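Local structure of RTX-adhesin (Marinomonas primoryensis, 5IRB) at residues Ala212-Val217 with Val302-Ser307; Asn220-Asp225 with Val237-Thr242; Asp252-Glu257 with Phe288-Thr293; Glu261-Thr266 with Asp276-Asp281. The protein attaches its Antarctic bacterium to diatoms and ice as a 1.5-MDa adhesin, of which this chain is a run of calcium-binding beta-sandwich domains. All blocks are in the same frame, centred on the assembly; numbering follows the deposited sequence.

Interaction 1 (Ala212-Val217 with Val302-Ser307)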
loop_
_atom_site.group_PDB
_atom_site.type_symbol
_atom_site.label_atom_id
_atom_site.label_comp_id
_atom_site.label_asym_id
_atom_site.label_seq_id
_atom_site.Cartn_x
_atom_site.Cartn_y
_atom_site.Cartn_z
ATOM N N ALA A 212 -22.890 -1.731 -17.346
ATOM C CA ALA A 212 -23.674 -0.555 -17.654
ATOM C C ALA A 212 -25.119 -0.994 -17.881
ATOM O O ALA A 212 -25.372 -2.171 -18.132
ATOM C CB ALA A 212 -23.116 0.166 -18.877
ATOM N N ASP A 213 -26.058 -0.059 -17.750
ATOM C CA ASP A 213 -27.480 -0.382 -17.687
ATOM C C ASP A 213 -28.250 0.093 -18.926
ATOM O O ASP A 213 -28.194 1.260 -19.289
ATOM C CB ASP A 213 -28.102 0.229 -16.432
ATOM C CG ASP A 213 -27.512 -0.352 -15.164
ATOM O OD1 ASP A 213 -27.333 -1.591 -15.115
ATOM O OD2 ASP A 213 -27.190 0.426 -14.241
ATOM N N ALA A 214 -28.939 -0.836 -19.574
ATOM C CA ALA A 214 -29.776 -0.512 -20.726
ATOM C C ALA A 214 -30.953 0.356 -20.286
ATOM O O ALA A 214 -31.418 0.249 -19.148
ATOM C CB ALA A 214 -30.271 -1.778 -21.399
ATOM N N GLY A 215 -31.386 1.252 -21.162
ATOM C CA GLY A 215 -32.606 2.013 -20.948
ATOM C C GLY A 215 -33.746 1.490 -21.805
ATOM O O GLY A 215 -33.958 0.278 -21.918
ATOM N N THR A 216 -34.461 2.418 -22.436
ATOM C CA THR A 216 -35.601 2.101 -23.306
ATOM C C THR A 216 -35.474 2.869 -24.604
ATOM O O THR A 216 -35.331 4.094 -24.612
ATOM C CB THR A 216 -36.949 2.439 -22.656
ATOM O OG1 THR A 216 -37.074 1.728 -21.422
ATOM C CG2 THR A 216 -38.096 2.015 -23.559
ATOM N N VAL A 217 -35.521 2.131 -25.699
ATOM C CA VAL A 217 -35.492 2.719 -27.021
ATOM C C VAL A 217 -36.789 2.417 -27.753
ATOM O O VAL A 217 -37.262 1.283 -27.728
ATOM C CB VAL A 217 -34.297 2.178 -27.809
ATOM C CG1 VAL A 217 -34.412 2.507 -29.279
ATOM C CG2 VAL A 217 -33.020 2.755 -27.228
ATOM N N VAL A 302 -23.029 -0.789 -23.059
ATOM C CA VAL A 302 -24.275 -1.528 -23.132
ATOM C C VAL A 302 -25.109 -1.034 -24.329
ATOM O O VAL A 302 -25.120 0.157 -24.643
ATOM C CB VAL A 302 -25.094 -1.410 -21.821
ATOM C CG1 VAL A 302 -25.553 0.030 -21.583
ATOM C CG2 VAL A 302 -26.285 -2.409 -21.817
ATOM N N ASP A 303 -25.727 -1.987 -25.019
ATOM C CA ASP A 303 -26.672 -1.731 -26.120
ATOM C C ASP A 303 -28.125 -1.810 -25.659
ATOM O O ASP A 303 -28.496 -2.758 -24.959
ATOM C CB ASP A 303 -26.437 -2.727 -27.266
ATOM C CG ASP A 303 -25.251 -2.339 -28.151
ATOM O OD1 ASP A 303 -24.717 -1.221 -27.966
ATOM O OD2 ASP A 303 -24.833 -3.159 -29.009
ATOM N N THR A 304 -28.936 -0.819 -26.051
ATOM C CA THR A 304 -30.359 -0.824 -25.788
ATOM C C THR A 304 -31.081 -0.904 -27.147
ATOM O O THR A 304 -30.765 -0.151 -28.084
ATOM C CB THR A 304 -30.824 0.444 -25.035
ATOM O OG1 THR A 304 -30.098 0.591 -23.815
ATOM C CG2 THR A 304 -32.318 0.375 -24.722
ATOM N N THR A 305 -32.039 -1.819 -27.253
ATOM C CA THR A 305 -32.654 -2.086 -28.546
ATOM C C THR A 305 -34.157 -1.774 -28.534
ATOM O O THR A 305 -34.877 -2.167 -27.613
ATOM C CB THR A 305 -32.392 -3.544 -28.976
ATOM O OG1 THR A 305 -30.983 -3.727 -29.166
ATOM C CG2 THR A 305 -33.108 -3.884 -30.276
ATOM N N GLY A 306 -34.604 -1.059 -29.566
ATOM C CA GLY A 306 -36.022 -0.900 -29.868
ATOM C C GLY A 306 -36.310 -1.435 -31.267
ATOM O O GLY A 306 -35.500 -1.297 -32.188
ATOM N N SER A 307 -37.467 -2.068 -31.421
ATOM C CA SER A 307 -37.770 -2.801 -32.639
ATOM C C SER A 307 -38.954 -2.144 -33.355
ATOM O O SER A 307 -39.831 -1.591 -32.700
ATOM C CB SER A 307 -38.057 -4.266 -32.307
ATOM O OG SER A 307 -36.851 -4.945 -31.950
HETATM O O HOH W 1 -35.773 -0.848 -25.303
#

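Interaction 2 (Asn220-Asp225 with Val237-Thr242). With CA (calcium ion), chain K.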
loop_
_atom_site.group_PDB
_atom_site.type_symbol
_atom_site.label_atom_id
_atom_site.label_comp_id
_atom_site.label_asym_id
_atom_site.label_seq_id
_atom_site.Cartn_x
_atom_site.Cartn_y
_atom_site.Cartn_z
ATOM N N ASN A 220 -40.729 5.609 -33.690
ATOM C CA ASN A 220 -42.029 6.135 -34.058
ATOM C C ASN A 220 -42.546 5.473 -35.333
ATOM O O ASN A 220 -41.837 4.713 -35.977
ATOM C CB ASN A 220 -41.964 7.653 -34.249
ATOM C CG ASN A 220 -41.509 8.378 -32.998
ATOM O OD1 ASN A 220 -41.866 7.991 -31.884
ATOM N ND2 ASN A 220 -40.690 9.418 -33.173
ATOM N N ALA A 221 -43.777 5.799 -35.694
ATOM C CA ALA A 221 -44.384 5.364 -36.934
ATOM C C ALA A 221 -43.506 5.739 -38.119
ATOM O O ALA A 221 -42.856 6.793 -38.118
ATOM C CB ALA A 221 -45.795 5.985 -37.072
ATOM N N ILE A 222 -43.470 4.867 -39.115
ATOM C CA ILE A 222 -42.679 5.118 -40.309
ATOM C C ILE A 222 -43.529 5.926 -41.272
ATOM O O ILE A 222 -44.402 5.382 -41.947
ATOM C CB ILE A 222 -42.207 3.808 -40.955
ATOM C CG1 ILE A 222 -41.560 2.892 -39.902
ATOM C CG2 ILE A 222 -41.295 4.080 -42.154
ATOM C CD1 ILE A 222 -40.469 3.542 -39.098
ATOM N N THR A 223 -43.258 7.229 -41.321
ATOM C CA THR A 223 -44.213 8.257 -41.776
ATOM C C THR A 223 -45.476 8.225 -40.897
ATOM O O THR A 223 -45.638 7.342 -40.043
ATOM C CB THR A 223 -44.595 8.104 -43.270
ATOM O OG1 THR A 223 -45.301 6.871 -43.471
ATOM C CG2 THR A 223 -43.340 8.127 -44.146
ATOM N N SER A 224 -46.370 9.194 -41.097
ATOM C CA SER A 224 -47.467 9.420 -40.144
ATOM C C SER A 224 -48.451 8.235 -40.016
ATOM O O SER A 224 -49.019 7.999 -38.942
ATOM C CB SER A 224 -48.228 10.691 -40.519
ATOM O OG SER A 224 -48.295 10.816 -41.919
ATOM N N ASP A 225 -48.664 7.504 -41.102
ATOM C CA ASP A 225 -49.564 6.354 -41.060
ATOM C C ASP A 225 -48.853 4.999 -40.973
ATOM O O ASP A 225 -49.510 3.963 -41.013
ATOM C CB ASP A 225 -50.492 6.377 -42.286
ATOM C CG ASP A 225 -49.758 6.114 -43.596
ATOM O OD1 ASP A 225 -48.540 5.834 -43.609
ATOM O OD2 ASP A 225 -50.415 6.198 -44.647
ATOM N N VAL A 237 -36.928 9.408 -46.088
ATOM C CA VAL A 237 -37.849 9.380 -44.959
ATOM C C VAL A 237 -37.111 9.582 -43.636
ATOM O O VAL A 237 -36.103 8.922 -43.373
ATOM C CB VAL A 237 -38.640 8.061 -44.908
ATOM C CG1 VAL A 237 -39.359 7.922 -43.580
ATOM C CG2 VAL A 237 -39.637 8.003 -46.046
ATOM N N ALA A 238 -37.624 10.487 -42.805
ATOM C CA ALA A 238 -37.059 10.724 -41.477
ATOM C C ALA A 238 -37.566 9.680 -40.486
ATOM O O ALA A 238 -38.745 9.688 -40.113
ATOM C CB ALA A 238 -37.405 12.130 -40.993
ATOM N N VAL A 239 -36.685 8.770 -40.082
ATOM C CA VAL A 239 -37.023 7.797 -39.063
ATOM C C VAL A 239 -36.591 8.315 -37.687
ATOM O O VAL A 239 -35.444 8.719 -37.503
ATOM C CB VAL A 239 -36.360 6.444 -39.360
ATOM C CG1 VAL A 239 -36.674 5.437 -38.263
ATOM C CG2 VAL A 239 -36.808 5.932 -40.752
ATOM N N SER A 240 -37.515 8.293 -36.729
ATOM C CA SER A 240 -37.283 8.879 -35.417
ATOM C C SER A 240 -37.816 7.982 -34.302
ATOM O O SER A 240 -38.587 7.043 -34.560
ATOM C CB SER A 240 -37.923 10.273 -35.322
ATOM O OG SER A 240 -39.334 10.187 -35.350
ATOM N N GLY A 241 -37.373 8.262 -33.070
ATOM C CA GLY A 241 -37.787 7.513 -31.901
ATOM C C GLY A 241 -37.264 8.148 -30.620
ATOM O O GLY A 241 -36.884 9.319 -30.618
ATOM N N THR A 242 -37.329 7.396 -29.523
ATOM C CA THR A 242 -36.828 7.832 -28.221
ATOM C C THR A 242 -35.735 6.880 -27.707
ATOM O O THR A 242 -35.536 5.775 -28.241
ATOM C CB THR A 242 -37.964 7.947 -27.180
ATOM O OG1 THR A 242 -38.451 6.648 -26.845
ATOM C CG2 THR A 242 -39.133 8.781 -27.725
HETATM CA CA CA K . -47.071 7.000 -45.181
HETATM O O HOH W 2 -39.105 11.373 -31.420
HETATM O O HOH W 3 -39.966 6.956 -37.367
HETATM O O HOH W 4 -41.513 8.503 -39.796
HETATM O O HOH W 5 -47.714 9.262 -44.377
HETATM O O HOH W 6 -48.770 6.820 -46.781
#

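Interaction 3 (Asp252-Glu257 with Phe288-Thr293)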
loop_
_atom_site.group_PDB
_atom_site.type_symbol
_atom_site.label_atom_id
_atom_site.label_comp_id
_atom_site.label_asym_id
_atom_site.label_seq_id
_atom_site.Cartn_x
_atom_site.Cartn_y
_atom_site.Cartn_z
ATOM N N ASP A 252 -25.198 9.735 -27.322
ATOM C CA ASP A 252 -25.054 8.315 -27.596
ATOM C C ASP A 252 -25.367 8.005 -29.063
ATOM O O ASP A 252 -26.241 8.628 -29.670
ATOM C CB ASP A 252 -25.974 7.507 -26.682
ATOM C CG ASP A 252 -25.380 7.284 -25.291
ATOM O OD1 ASP A 252 -24.240 7.743 -25.049
ATOM O OD2 ASP A 252 -26.066 6.644 -24.452
ATOM N N THR A 253 -24.702 6.997 -29.614
ATOM C CA THR A 253 -24.918 6.631 -31.012
ATOM C C THR A 253 -26.154 5.767 -31.149
ATOM O O THR A 253 -26.350 4.832 -30.365
ATOM C CB THR A 253 -23.706 5.891 -31.591
ATOM O OG1 THR A 253 -22.581 6.778 -31.606
ATOM C CG2 THR A 253 -23.996 5.413 -33.029
ATOM N N VAL A 254 -26.983 6.103 -32.143
ATOM C CA VAL A 254 -28.129 5.298 -32.518
ATOM C C VAL A 254 -27.843 4.658 -33.873
ATOM O O VAL A 254 -27.522 5.344 -34.838
ATOM C CB VAL A 254 -29.433 6.129 -32.632
ATOM C CG1 VAL A 254 -30.620 5.195 -32.723
ATOM C CG2 VAL A 254 -29.591 7.079 -31.433
ATOM N N THR A 255 -27.941 3.341 -33.942
ATOM C CA THR A 255 -27.607 2.628 -35.164
ATOM C C THR A 255 -28.825 1.877 -35.650
ATOM O O THR A 255 -29.464 1.183 -34.869
ATOM C CB THR A 255 -26.441 1.662 -34.942
ATOM O OG1 THR A 255 -25.300 2.413 -34.515
ATOM C CG2 THR A 255 -26.096 0.906 -36.237
ATOM N N LEU A 256 -29.144 2.053 -36.931
ATOM C CA LEU A 256 -30.221 1.330 -37.610
ATOM C C LEU A 256 -29.684 0.586 -38.822
ATOM O O LEU A 256 -29.000 1.188 -39.646
ATOM C CB LEU A 256 -31.311 2.300 -38.092
ATOM C CG LEU A 256 -32.322 2.944 -37.152
ATOM C CD1 LEU A 256 -31.652 3.868 -36.189
ATOM C CD2 LEU A 256 -33.345 3.720 -37.984
ATOM N N GLU A 257 -29.966 -0.711 -38.928
ATOM C CA GLU A 257 -29.637 -1.461 -40.142
ATOM C C GLU A 257 -30.929 -1.804 -40.893
ATOM O O GLU A 257 -31.788 -2.546 -40.407
ATOM C CB GLU A 257 -28.785 -2.686 -39.824
ATOM C CG GLU A 257 -27.396 -2.259 -39.310
ATOM C CD GLU A 257 -26.739 -3.245 -38.352
ATOM O OE1 GLU A 257 -27.386 -4.245 -37.965
ATOM O OE2 GLU A 257 -25.563 -3.003 -37.974
ATOM N N PHE A 288 -37.162 -3.461 -38.555
ATOM C CA PHE A 288 -35.756 -3.250 -38.219
ATOM C C PHE A 288 -35.601 -2.807 -36.779
ATOM O O PHE A 288 -36.572 -2.408 -36.127
ATOM C CB PHE A 288 -35.131 -2.231 -39.174
ATOM C CG PHE A 288 -35.761 -0.877 -39.102
ATOM C CD1 PHE A 288 -35.423 0.014 -38.099
ATOM C CD2 PHE A 288 -36.756 -0.522 -40.004
ATOM C CE1 PHE A 288 -36.027 1.255 -38.021
ATOM C CE2 PHE A 288 -37.366 0.714 -39.935
ATOM C CZ PHE A 288 -37.020 1.605 -38.951
ATOM N N ASP A 289 -34.373 -2.887 -36.281
ATOM C CA ASP A 289 -34.071 -2.495 -34.921
ATOM C C ASP A 289 -33.348 -1.161 -34.892
ATOM O O ASP A 289 -32.568 -0.834 -35.797
ATOM C CB ASP A 289 -33.187 -3.546 -34.234
ATOM C CG ASP A 289 -33.961 -4.784 -33.858
ATOM O OD1 ASP A 289 -35.203 -4.700 -33.782
ATOM O OD2 ASP A 289 -33.337 -5.841 -33.650
ATOM N N ALA A 290 -33.592 -0.396 -33.839
ATOM C CA ALA A 290 -32.770 0.755 -33.565
ATOM C C ALA A 290 -31.949 0.384 -32.328
ATOM O O ALA A 290 -32.509 -0.043 -31.308
ATOM C CB ALA A 290 -33.625 2.009 -33.333
ATOM N N VAL A 291 -30.629 0.515 -32.426
ATOM C CA VAL A 291 -29.741 0.125 -31.324
ATOM C C VAL A 291 -28.966 1.318 -30.773
ATOM O O VAL A 291 -28.285 2.014 -31.519
ATOM C CB VAL A 291 -28.750 -0.966 -31.744
ATOM C CG1 VAL A 291 -27.852 -1.389 -30.548
ATOM C CG2 VAL A 291 -29.499 -2.164 -32.270
ATOM N N VAL A 292 -29.125 1.587 -29.483
ATOM C CA VAL A 292 -28.388 2.680 -28.840
ATOM C C VAL A 292 -27.222 2.120 -28.016
ATOM O O VAL A 292 -27.386 1.172 -27.247
ATOM C CB VAL A 292 -29.304 3.542 -27.972
ATOM C CG1 VAL A 292 -28.496 4.570 -27.150
ATOM C CG2 VAL A 292 -30.347 4.244 -28.880
ATOM N N THR A 293 -26.031 2.669 -28.252
ATOM C CA THR A 293 -24.820 2.255 -27.548
ATOM C C THR A 293 -24.514 3.266 -26.441
ATOM O O THR A 293 -24.328 4.454 -26.712
ATOM C CB THR A 293 -23.620 2.124 -28.487
ATOM O OG1 THR A 293 -23.858 1.046 -29.403
ATOM C CG2 THR A 293 -22.327 1.817 -27.672
HETATM O O HOH W 7 -22.665 5.652 -28.142
HETATM O O HOH W 8 -25.515 1.713 -31.657
HETATM O O HOH W 9 -32.282 -4.471 -38.152
#

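Interaction 4 (Glu261-Thr266 with Asp276-Asp281)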
loop_
_atom_site.group_PDB
_atom_site.type_symbol
_atom_site.label_atom_id
_atom_site.label_comp_id
_atom_site.label_asym_id
_atom_site.label_seq_id
_atom_site.Cartn_x
_atom_site.Cartn_y
_atom_site.Cartn_z
ATOM N N GLU A 261 -28.354 -1.676 -45.209
ATOM C CA GLU A 261 -27.653 -0.395 -45.116
ATOM C C GLU A 261 -27.578 0.057 -43.665
ATOM O O GLU A 261 -28.524 -0.121 -42.895
ATOM C CB GLU A 261 -28.345 0.686 -45.960
ATOM C CG GLU A 261 -28.259 0.482 -47.466
ATOM C CD GLU A 261 -26.835 0.563 -48.008
ATOM O OE1 GLU A 261 -25.958 1.125 -47.308
ATOM O OE2 GLU A 261 -26.605 0.061 -49.138
ATOM N N THR A 262 -26.452 0.649 -43.293
ATOM C CA THR A 262 -26.293 1.141 -41.936
ATOM C C THR A 262 -26.540 2.648 -41.863
ATOM O O THR A 262 -25.955 3.414 -42.626
ATOM C CB THR A 262 -24.910 0.815 -41.405
ATOM O OG1 THR A 262 -24.716 -0.601 -41.469
ATOM C CG2 THR A 262 -24.772 1.304 -39.974
ATOM N N TYR A 263 -27.414 3.062 -40.951
ATOM C CA TYR A 263 -27.712 4.475 -40.739
ATOM C C TYR A 263 -27.378 4.822 -39.287
ATOM O O TYR A 263 -27.663 4.025 -38.395
ATOM C CB TYR A 263 -29.201 4.762 -41.035
ATOM C CG TYR A 263 -29.604 4.645 -42.498
ATOM C CD1 TYR A 263 -30.024 3.426 -43.036
ATOM C CD2 TYR A 263 -29.578 5.753 -43.340
ATOM C CE1 TYR A 263 -30.393 3.316 -44.373
ATOM C CE2 TYR A 263 -29.943 5.654 -44.671
ATOM C CZ TYR A 263 -30.355 4.438 -45.181
ATOM O OH TYR A 263 -30.715 4.356 -46.502
ATOM N N THR A 264 -26.805 6.000 -39.037
ATOM C CA THR A 264 -26.499 6.395 -37.660
ATOM C C THR A 264 -26.883 7.839 -37.363
ATOM O O THR A 264 -26.932 8.685 -38.254
ATOM C CB THR A 264 -24.985 6.256 -37.316
ATOM O OG1 THR A 264 -24.218 7.072 -38.210
ATOM C CG2 THR A 264 -24.501 4.787 -37.374
ATOM N N THR A 265 -27.138 8.104 -36.091
ATOM C CA THR A 265 -27.409 9.437 -35.592
ATOM C C THR A 265 -27.066 9.374 -34.100
ATOM O O THR A 265 -26.521 8.370 -33.622
ATOM C CB THR A 265 -28.891 9.896 -35.844
ATOM O OG1 THR A 265 -29.039 11.280 -35.503
ATOM C CG2 THR A 265 -29.886 9.084 -35.011
ATOM N N THR A 266 -27.388 10.433 -33.369
ATOM C CA THR A 266 -27.153 10.468 -31.940
ATOM C C THR A 266 -28.412 10.889 -31.204
ATOM O O THR A 266 -29.329 11.475 -31.793
ATOM C CB THR A 266 -25.997 11.424 -31.569
ATOM O OG1 THR A 266 -26.330 12.742 -32.018
ATOM C CG2 THR A 266 -24.710 10.990 -32.242
ATOM N N ASP A 276 -32.198 10.439 -41.466
ATOM C CA ASP A 276 -32.772 10.357 -42.805
ATOM C C ASP A 276 -32.424 9.036 -43.487
ATOM O O ASP A 276 -31.260 8.655 -43.603
ATOM C CB ASP A 276 -32.313 11.551 -43.650
ATOM C CG ASP A 276 -33.072 12.841 -43.309
ATOM O OD1 ASP A 276 -34.097 12.786 -42.586
ATOM O OD2 ASP A 276 -32.627 13.921 -43.746
ATOM N N VAL A 277 -33.459 8.340 -43.936
ATOM C CA VAL A 277 -33.307 7.026 -44.538
ATOM C C VAL A 277 -33.839 7.028 -45.974
ATOM O O VAL A 277 -34.878 7.613 -46.238
ATOM C CB VAL A 277 -34.054 5.978 -43.704
ATOM C CG1 VAL A 277 -33.904 4.594 -44.318
ATOM C CG2 VAL A 277 -33.531 5.995 -42.265
ATOM N N ALA A 278 -33.125 6.392 -46.899
ATOM C CA ALA A 278 -33.634 6.222 -48.255
ATOM C C ALA A 278 -34.929 5.416 -48.265
ATOM O O ALA A 278 -34.991 4.314 -47.719
ATOM C CB ALA A 278 -32.588 5.548 -49.132
ATOM N N GLY A 279 -35.944 5.939 -48.942
ATOM C CA GLY A 279 -37.225 5.264 -49.034
ATOM C C GLY A 279 -37.137 3.887 -49.664
ATOM O O GLY A 279 -37.906 2.981 -49.315
ATOM N N SER A 280 -36.212 3.730 -50.605
ATOM C CA SER A 280 -36.056 2.449 -51.284
ATOM C C SER A 280 -35.672 1.372 -50.270
ATOM O O SER A 280 -36.068 0.220 -50.400
ATOM C CB SER A 280 -35.019 2.540 -52.414
ATOM O OG SER A 280 -33.791 3.071 -51.944
ATOM N N ASP A 281 -34.905 1.756 -49.254
ATOM C CA ASP A 281 -34.521 0.822 -48.209
ATOM C C ASP A 281 -35.702 0.429 -47.329
ATOM O O ASP A 281 -35.873 -0.738 -46.986
ATOM C CB ASP A 281 -33.396 1.416 -47.370
ATOM C CG ASP A 281 -32.087 1.457 -48.128
ATOM O OD1 ASP A 281 -31.920 0.601 -49.029
ATOM O OD2 ASP A 281 -31.217 2.300 -47.802
#

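Interaction 1 (Ala212-Val217 with Val302-Ser307)
In the last beta-sandwich domain of this chain, the entry segment A212-V217 runs beside V302-S307 of the final strand 301-312 in nearly the same direction, the two end-to-end vectors lying 13° apart. The contact lies at the end of the domain facing the preceding one, where D213 comes near a bound calcium ion. The backbones are not zipped together as in a regular sheet. Instead, the T304 side chain bridges them: its OG1, anti to the carbonyl carbon (chi1 -57°), accepts a hydrogen bond from G215 N at 3.0 Å, with an N-H...O angle of 147°. The other branch of the same threonine, CG2, lies against G215 O and meets V217 CG2 at 3.5 Å. V217 in turn reaches V292 of the neighbouring strand 287-295, which joins the contact to the domain interior. At the loop end, V302 CG1 packs on A212 CB at 3.6 Å, while its CG2 faces the backbone N of A214. Near V217 a water stands in for a direct strand bond, accepting from V217 N at 3.0 Å and donating to T305 O at 2.8 Å. One step further the chains close up at a glycine, where V217 O approaches G306 CA to 3.3 Å in a CA-H...O contact.

Interaction 2 (Asn220-Asp225 with Val237-Thr242)
N220 and S240 join a calcium-binding loop of the beta-sandwich to strand 236-244, which runs roughly antiparallel to it. Two bonds link the pair. The backbone N of N220 donates to S240 O at 2.7 Å, and ND2 donates to S240 OG, also at 2.7 Å, with the hydroxyl oxygen lying in the plane of the amide. The second hydrogen of this amide is used too: ND2 donates to a water at 3.1 Å, and that water donates a hydrogen bond to G241 O. Beyond N220 the chains diverge and water fills in. S240 N donates to one water at 2.9 Å, and T223 N to another at 2.6 Å. The first water donates to A221 O, the second to A221 O and A238 O, though each has more acceptors in reach than protons. The apolar side of the contact is slight: I222 CD1 lies near V239 CG1, and T223 CG2 touches V237 CG1, the two side chains crossing at about a right angle. Seven atoms surround the calcium ion: T223 OG1, D225 OD1, V227 O, E232 OE1 and OE2, and two waters. T223 OG1, set between the backbone N and the carbonyl carbon (chi1 65°), lies 2.5 Å from the calcium ion.

Interaction 3 (Asp252-Glu257 with Phe288-Thr293)
V291 O is gripped from two directions: T255 N donates to it at 2.8 Å, tilted 19° from the carbonyl plane, and a water donates at the same distance. That water also donates to T293 OG1 and lies 3.0 Å from T255 OG1, tying together three groups on the face that carries T255, V291 and T293; T293 OG1 is hydrogen-bonded to D303 OD1 as well. T255 O completes the pair by accepting from V291 N at 2.8 Å, in the carbonyl plane. T255 and V291 thus form an antiparallel hydrogen-bonded pair, and T293 N adds a further bond to T253 O at 3.0 Å. Where the strands separate at one end, a water links E257 O to D289 N in place of a direct bond. The other face is apolar. V254 CG2 meets V292 CG2 at 3.9 Å, the methyl carbon of A290 lies by L256 CD1, and L256 CD2 comes obliquely to F288 CE1 at 3.6 Å. Strand 287-295 pairs with strand 301-312 on its other side. The face bearing V254, L256, A290 and V292 turns to the opposing three-stranded sheet, whose W273 packs on V254, L256 and A290; this is the face-to-face packing of two sheets that defines a beta-sandwich.

Interaction 4 (Glu261-Thr266 with Asp276-Asp281)
In both Y263 and D281, a chi1 near -70° directs CG anti to the carbonyl carbon, and a chi2 of 89° sets the rotation of the tyrosine ring. The phenol of strand 261-266 meets the first turn of helix 279-284, with A278 at the N-cap position. Y263 OH donates to D281 OD2 over a very short 2.5 Å; OD2 lies at the edge of the ring, in its plane, while the carboxylate plane is turned 70° from the ring. The same phenol oxygen accepts from A278 N at 3.2 Å, and Y263 OH also lies 3.4 Å from A278 CB. V277 CG1 lies over one face of the Y263 ring in a CH-pi contact, 4.0 Å from the centroid, and D276 O approaches Y263 CD2 at 3.4 Å. E261 CG also lies against D281 OD2, at 3.5 Å, and D281 OD1 is held by N259. With its hydroxyl both giving and receiving a bond, Y263 joins the edge strand of one sheet to the strand-helix turn of the other. The bond from Y263 OH, that from N259 ND2 and the nearby helix N-terminus would probably favour a charged D281, whereas E261, with OE2 5.3 Å from D281 OD2, would oppose it modestly.

All four contacts belong to the same domain. Interactions 1 and 3, with centres 9 Å apart, are fused through strands 287-295 and 301-312, where G306 O and A290 N lie 2.7 Å apart. Interactions 3 and 4, 11 Å apart, share the pairing of strands 253-258 and 261-266, with L256 O 2.8 Å from Y263 N. Interaction 2 lies across the sandwich from interaction 3, where V239 CG1 packs against L256 CD2 at 3.8 Å, and it meets interaction 4 along strands 236-244 and 272-278. Interaction 2 supplies calcium ligands directly. F288 of interaction 3 comes within about 4 Å of another calcium, and interaction 1, its centre about 19 Å from that of interaction 2, stands beside a third at the junction with the preceding domain.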